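Putative glutaryl-CoA dehydrogenase (Thermus thermophilus, PDB 2EBA) is a putative FAD-containing member of the acyl-CoA dehydrogenase family, a mostly helical flavoprotein with a central beta domain, assembled from four subunits. Local coordinates at residues 1-7 / 294-299; 75-80 / 246-250. All coordinates share one frame. Residues are numbered along the deposited sequence.

Contact 1: 1-7 / 294-299; sequences MLDFYAL and HTEGLL
L2 (chi1 t, chi2 p) lays its CD2 methyl squarely over the face of the H294 ring, 3.4 Å from CD2 to the ring centroid, a CH-pi contact. A second runs the other way, helix methyl over loop ring: T295 CG2 lies 3.6 Å from the Y5 ring centroid. Residues 1-7 are irregular, a type I turn from D3 to A6 braced by D3 OD1 accepting L7 N at 2.9 Å while OD2 takes E8 N; residues 294-299 are helical. F4 CA lies 6.3 Å from T295 CA. L7 CD1 meets L299 CD2 at 3.5 Å, and M1 CE reaches L298 CD1 at 3.8 Å. One water bridges the segments, accepting from F4 N (3.1 Å) and hydrogen-bonded to side-chain atoms H294 ND1 (2.7 Å) and T295 OG1 (3.2 Å); H294 NE2 also bonds Y80 OH, and T295 OG1 bonds L291 O. This N-terminal arm of an acyl-CoA dehydrogenase fold packs on C-terminal-domain helix 281-309, M1 touching helices 13-29, 72-85 and 235-269, Y5 OH bonding Q317 O of the second subunit.

Contact 2: 75-80 / 246-250; sequences YGLICY and FGIAW
Two helices of the acyl-CoA dehydrogenase fold cross here through a pair of glycines, joining helix 72-85 of the N-terminal helical domain to helix 235-269 of the C-terminal one. Both segments are helical; their axes approach to 7.7 Å and cross at -50°, with G76 CA only 4.9 Å from G247 CA. Neither glycine could carry a CB as placed: one on G76 would fall 2.4 Å from W250 NE1, and one on G247 2.8 Å from C79 SG.

The space left at G76 is filled by the indole of W250, and that at G247 by C79 and the Y75 ring. W250 (chi1 m, chi2 90°) turns one ring face to the backbone of G76 and L77, and G76 CA stands 3.4 Å from the centroid of its five-membered ring, a CH-pi contact over the face.

Apolar side chains close the flanks. L77 (m, t) brings CD2 to 3.7 Å from W250 CZ3, while Y75 and F246, both chi1 t, meet at 3.8 Å between Y75 CD2 and F246 CD2, the Y75 atom lying at the edge of the F246 ring. The hydroxyl of Y75 is held by S98 of helix 87-107, and F246 also touches A305 and K308 of helix 281-309.

Three backbone carbonyls also lie close to carbon atoms across the interface. C79, chi1 m, sets its CB 3.3 Å from G247 O, and G76 O lies 3.1 Å from W250 CB. At the far end Y80, chi1 t and chi2 91°, places its ring CD1 3.4 Å from W250 O.

Y80 joins the two sites, whose centres lie 13 Å apart. Its ring belongs to contact 2, yet its hydroxyl reaches into contact 1, where Y80 OH and H294 NE2 are 2.8 Å apart, a probable hydrogen bond. M1 CE packs 3.8 Å from Y80 CZ, and L298 CD2 lies 3.9 Å from Y80 CE1. E257 on helix 235-269 bonds both Y80 OH and the backbone N of L2, tying the same corner together. Along the chain, contact 2 is nested within the loop that contact 1 closes. Contact 2 is the more central, with the Y75 side chain about 12 Å from a bound FAD; contact 1 instead borders the second subunit.

Contact 1: 1-7 / 294-299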
loop_
_atom_site.group_PDB
_atom_site.type_symbol
_atom_site.label_atom_id
_atom_site.label_comp_id
_atom_site.label_asym_id
_atom_site.label_seq_id
_atom_site.Cartn_x
_atom_site.Cartn_y
_atom_site.Cartn_z
ATOM N N MET A 1 25.955 -1.816 15.494
ATOM C CA MET A 1 24.510 -1.787 15.115
ATOM C C MET A 1 24.347 -1.478 13.623
ATOM O O MET A 1 25.264 -0.962 12.986
ATOM C CB MET A 1 23.770 -0.720 15.926
ATOM C CG MET A 1 24.283 0.682 15.698
ATOM S SD MET A 1 23.473 1.866 16.701
ATOM C CE MET A 1 21.976 2.119 15.915
ATOM N N LEU A 2 23.184 -1.809 13.073
ATOM C CA LEU A 2 22.891 -1.537 11.677
ATOM C C LEU A 2 22.882 -0.006 11.528
ATOM O O LEU A 2 22.166 0.695 12.241
ATOM C CB LEU A 2 21.527 -2.133 11.306
ATOM C CG LEU A 2 20.923 -1.807 9.938
ATOM C CD1 LEU A 2 21.812 -2.335 8.829
ATOM C CD2 LEU A 2 19.538 -2.422 9.847
ATOM N N ASP A 3 23.674 0.513 10.601
ATOM C CA ASP A 3 23.752 1.953 10.431
ATOM C C ASP A 3 24.160 2.305 9.009
ATOM O O ASP A 3 25.327 2.569 8.740
ATOM C CB ASP A 3 24.770 2.493 11.430
ATOM C CG ASP A 3 24.716 3.984 11.575
ATOM O OD1 ASP A 3 23.724 4.595 11.150
ATOM O OD2 ASP A 3 25.671 4.547 12.137
ATOM N N PHE A 4 23.186 2.331 8.106
ATOM C CA PHE A 4 23.446 2.623 6.706
ATOM C C PHE A 4 23.896 4.060 6.441
ATOM O O PHE A 4 24.660 4.300 5.512
ATOM C CB PHE A 4 22.200 2.298 5.870
ATOM C CG PHE A 4 22.419 2.384 4.382
ATOM C CD1 PHE A 4 23.459 1.687 3.769
ATOM C CD2 PHE A 4 21.575 3.146 3.587
ATOM C CE1 PHE A 4 23.649 1.751 2.392
ATOM C CE2 PHE A 4 21.763 3.213 2.207
ATOM C CZ PHE A 4 22.800 2.514 1.615
ATOM N N TYR A 5 23.430 5.010 7.244
ATOM C CA TYR A 5 23.791 6.415 7.058
ATOM C C TYR A 5 24.820 6.915 8.060
ATOM O O TYR A 5 24.961 8.124 8.272
ATOM C CB TYR A 5 22.531 7.293 7.108
ATOM C CG TYR A 5 21.872 7.554 5.764
ATOM C CD1 TYR A 5 21.992 6.647 4.707
ATOM C CD2 TYR A 5 21.104 8.699 5.554
ATOM C CE1 TYR A 5 21.363 6.877 3.469
ATOM C CE2 TYR A 5 20.467 8.937 4.319
ATOM C CZ TYR A 5 20.602 8.021 3.286
ATOM O OH TYR A 5 19.974 8.239 2.080
ATOM N N ALA A 6 25.540 5.972 8.665
ATOM C CA ALA A 6 26.588 6.247 9.646
ATOM C C ALA A 6 26.223 7.300 10.685
ATOM O O ALA A 6 27.001 8.230 10.930
ATOM C CB ALA A 6 27.887 6.661 8.939
ATOM N N LEU A 7 25.061 7.128 11.312
ATOM C CA LEU A 7 24.614 8.045 12.335
ATOM C C LEU A 7 25.463 7.872 13.590
ATOM O O LEU A 7 25.415 8.720 14.481
ATOM C CB LEU A 7 23.152 7.782 12.710
ATOM C CG LEU A 7 21.981 8.486 12.007
ATOM C CD1 LEU A 7 22.445 9.568 11.029
ATOM C CD2 LEU A 7 21.169 7.444 11.278
ATOM N N HIS A 294 14.617 1.481 8.188
ATOM C CA HIS A 294 15.515 1.536 9.321
ATOM C C HIS A 294 16.330 2.815 9.344
ATOM O O HIS A 294 16.507 3.414 10.391
ATOM C CB HIS A 294 16.437 0.323 9.317
ATOM C CG HIS A 294 17.326 0.244 10.516
ATOM N ND1 HIS A 294 18.555 0.867 10.575
ATOM C CD2 HIS A 294 17.159 -0.376 11.709
ATOM C CE1 HIS A 294 19.105 0.630 11.752
ATOM N NE2 HIS A 294 18.281 -0.118 12.459
ATOM N N THR A 295 16.822 3.232 8.182
ATOM C CA THR A 295 17.618 4.449 8.071
ATOM C C THR A 295 16.765 5.666 8.412
ATOM O O THR A 295 17.211 6.564 9.117
ATOM C CB THR A 295 18.176 4.586 6.638
ATOM O OG1 THR A 295 18.973 3.432 6.335
ATOM C CG2 THR A 295 19.016 5.836 6.500
ATOM N N GLU A 296 15.537 5.687 7.903
ATOM C CA GLU A 296 14.608 6.775 8.157
ATOM C C GLU A 296 14.286 6.826 9.644
ATOM O O GLU A 296 14.250 7.888 10.250
ATOM C CB GLU A 296 13.325 6.556 7.354
ATOM C CG GLU A 296 13.501 6.784 5.867
ATOM C CD GLU A 296 12.285 6.389 5.057
ATOM O OE1 GLU A 296 12.223 6.774 3.870
ATOM O OE2 GLU A 296 11.405 5.686 5.592
ATOM N N GLY A 297 14.072 5.659 10.230
ATOM C CA GLY A 297 13.747 5.592 11.640
ATOM C C GLY A 297 14.835 6.076 12.567
ATOM O O GLY A 297 14.551 6.799 13.501
ATOM N N LEU A 298 16.075 5.669 12.327
ATOM C CA LEU A 298 17.183 6.114 13.174
ATOM C C LEU A 298 17.338 7.623 13.160
ATOM O O LEU A 298 17.599 8.238 14.198
ATOM C CB LEU A 298 18.502 5.490 12.731
ATOM C CG LEU A 298 18.853 4.113 13.267
ATOM C CD1 LEU A 298 20.314 3.859 12.974
ATOM C CD2 LEU A 298 18.618 4.044 14.774
ATOM N N LEU A 299 17.184 8.219 11.985
ATOM C CA LEU A 299 17.300 9.658 11.866
ATOM C C LEU A 299 16.227 10.368 12.681
ATOM O O LEU A 299 16.517 11.338 13.369
ATOM C CB LEU A 299 17.227 10.073 10.396
ATOM C CG LEU A 299 18.548 10.062 9.612
ATOM C CD1 LEU A 299 18.244 10.307 8.166
ATOM C CD2 LEU A 299 19.500 11.139 10.122
HETATM O O HOH W 1 20.247 2.146 8.921
#

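Contact 2: 75-80 / 246-250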
loop_
_atom_site.group_PDB
_atom_site.type_symbol
_atom_site.label_atom_id
_atom_site.label_comp_id
_atom_site.label_asym_id
_atom_site.label_seq_id
_atom_site.Cartn_x
_atom_site.Cartn_y
_atom_site.Cartn_z
ATOM N N TYR A 75 19.501 6.730 26.304
ATOM C CA TYR A 75 18.301 6.025 26.745
ATOM C C TYR A 75 17.720 5.355 25.509
ATOM O O TYR A 75 17.394 4.173 25.525
ATOM C CB TYR A 75 17.301 7.018 27.362
ATOM C CG TYR A 75 15.905 6.470 27.661
ATOM C CD1 TYR A 75 15.727 5.211 28.239
ATOM C CD2 TYR A 75 14.767 7.236 27.397
ATOM C CE1 TYR A 75 14.450 4.735 28.541
ATOM C CE2 TYR A 75 13.496 6.775 27.693
ATOM C CZ TYR A 75 13.341 5.523 28.263
ATOM O OH TYR A 75 12.074 5.054 28.532
ATOM N N GLY A 76 17.619 6.126 24.427
ATOM C CA GLY A 76 17.094 5.592 23.186
ATOM C C GLY A 76 17.908 4.397 22.752
ATOM O O GLY A 76 17.360 3.397 22.307
ATOM N N LEU A 77 19.225 4.501 22.898
ATOM C CA LEU A 77 20.137 3.431 22.523
ATOM C C LEU A 77 19.996 2.173 23.367
ATOM O O LEU A 77 20.229 1.086 22.866
ATOM C CB LEU A 77 21.591 3.915 22.571
ATOM C CG LEU A 77 22.019 4.898 21.470
ATOM C CD1 LEU A 77 23.397 5.487 21.770
ATOM C CD2 LEU A 77 22.024 4.187 20.136
ATOM N N ILE A 78 19.639 2.287 24.641
ATOM C CA ILE A 78 19.502 1.069 25.414
ATOM C C ILE A 78 18.166 0.427 25.026
ATOM O O ILE A 78 18.037 -0.795 24.980
ATOM C CB ILE A 78 19.565 1.307 26.956
ATOM C CG1 ILE A 78 18.231 1.805 27.471
ATOM C CG2 ILE A 78 20.667 2.274 27.309
ATOM C CD1 ILE A 78 17.573 0.800 28.351
ATOM N N CYS A 79 17.176 1.260 24.734
ATOM C CA CYS A 79 15.875 0.750 24.325
ATOM C C CYS A 79 16.043 -0.032 23.032
ATOM O O CYS A 79 15.449 -1.097 22.850
ATOM C CB CYS A 79 14.896 1.904 24.120
ATOM S SG CYS A 79 14.258 2.557 25.658
ATOM N N TYR A 80 16.872 0.511 22.148
ATOM C CA TYR A 80 17.189 -0.079 20.851
ATOM C C TYR A 80 17.678 -1.521 21.031
ATOM O O TYR A 80 17.133 -2.478 20.463
ATOM C CB TYR A 80 18.291 0.761 20.179
ATOM C CG TYR A 80 18.640 0.348 18.772
ATOM C CD1 TYR A 80 17.980 0.910 17.674
ATOM C CD2 TYR A 80 19.594 -0.640 18.533
ATOM C CE1 TYR A 80 18.263 0.500 16.372
ATOM C CE2 TYR A 80 19.883 -1.064 17.235
ATOM C CZ TYR A 80 19.211 -0.486 16.160
ATOM O OH TYR A 80 19.486 -0.877 14.873
ATOM N N PHE A 246 9.138 8.044 23.287
ATOM C CA PHE A 246 10.470 8.381 22.786
ATOM C C PHE A 246 11.381 7.152 22.707
ATOM O O PHE A 246 12.018 6.909 21.685
ATOM C CB PHE A 246 11.132 9.439 23.682
ATOM C CG PHE A 246 12.602 9.621 23.417
ATOM C CD1 PHE A 246 13.035 10.369 22.330
ATOM C CD2 PHE A 246 13.552 9.012 24.237
ATOM C CE1 PHE A 246 14.394 10.509 22.059
ATOM C CE2 PHE A 246 14.912 9.137 23.978
ATOM C CZ PHE A 246 15.338 9.887 22.887
ATOM N N GLY A 247 11.461 6.405 23.801
ATOM C CA GLY A 247 12.298 5.224 23.818
ATOM C C GLY A 247 11.773 4.166 22.880
ATOM O O GLY A 247 12.547 3.414 22.311
ATOM N N ILE A 248 10.459 4.100 22.721
ATOM C CA ILE A 248 9.860 3.119 21.838
ATOM C C ILE A 248 10.213 3.401 20.376
ATOM O O ILE A 248 10.413 2.481 19.594
ATOM C CB ILE A 248 8.336 3.094 22.006
ATOM C CG1 ILE A 248 7.992 2.528 23.390
ATOM C CG2 ILE A 248 7.693 2.289 20.865
ATOM C CD1 ILE A 248 6.552 2.629 23.744
ATOM N N ALA A 249 10.295 4.673 20.004
ATOM C CA ALA A 249 10.647 5.007 18.632
ATOM C C ALA A 249 12.043 4.456 18.365
ATOM O O ALA A 249 12.386 4.084 17.237
ATOM C CB ALA A 249 10.620 6.498 18.427
ATOM N N TRP A 250 12.846 4.389 19.417
ATOM C CA TRP A 250 14.187 3.862 19.294
ATOM C C TRP A 250 14.190 2.351 19.253
ATOM O O TRP A 250 14.750 1.767 18.336
ATOM C CB TRP A 250 15.057 4.318 20.444
ATOM C CG TRP A 250 15.623 5.664 20.252
ATOM C CD1 TRP A 250 15.074 6.843 20.634
ATOM C CD2 TRP A 250 16.897 5.974 19.689
ATOM N NE1 TRP A 250 15.932 7.875 20.358
ATOM C CE2 TRP A 250 17.062 7.368 19.778
ATOM C CE3 TRP A 250 17.918 5.202 19.118
ATOM C CZ2 TRP A 250 18.216 8.018 19.325
ATOM C CZ3 TRP A 250 19.058 5.837 18.669
ATOM C CH2 TRP A 250 19.203 7.239 18.775
#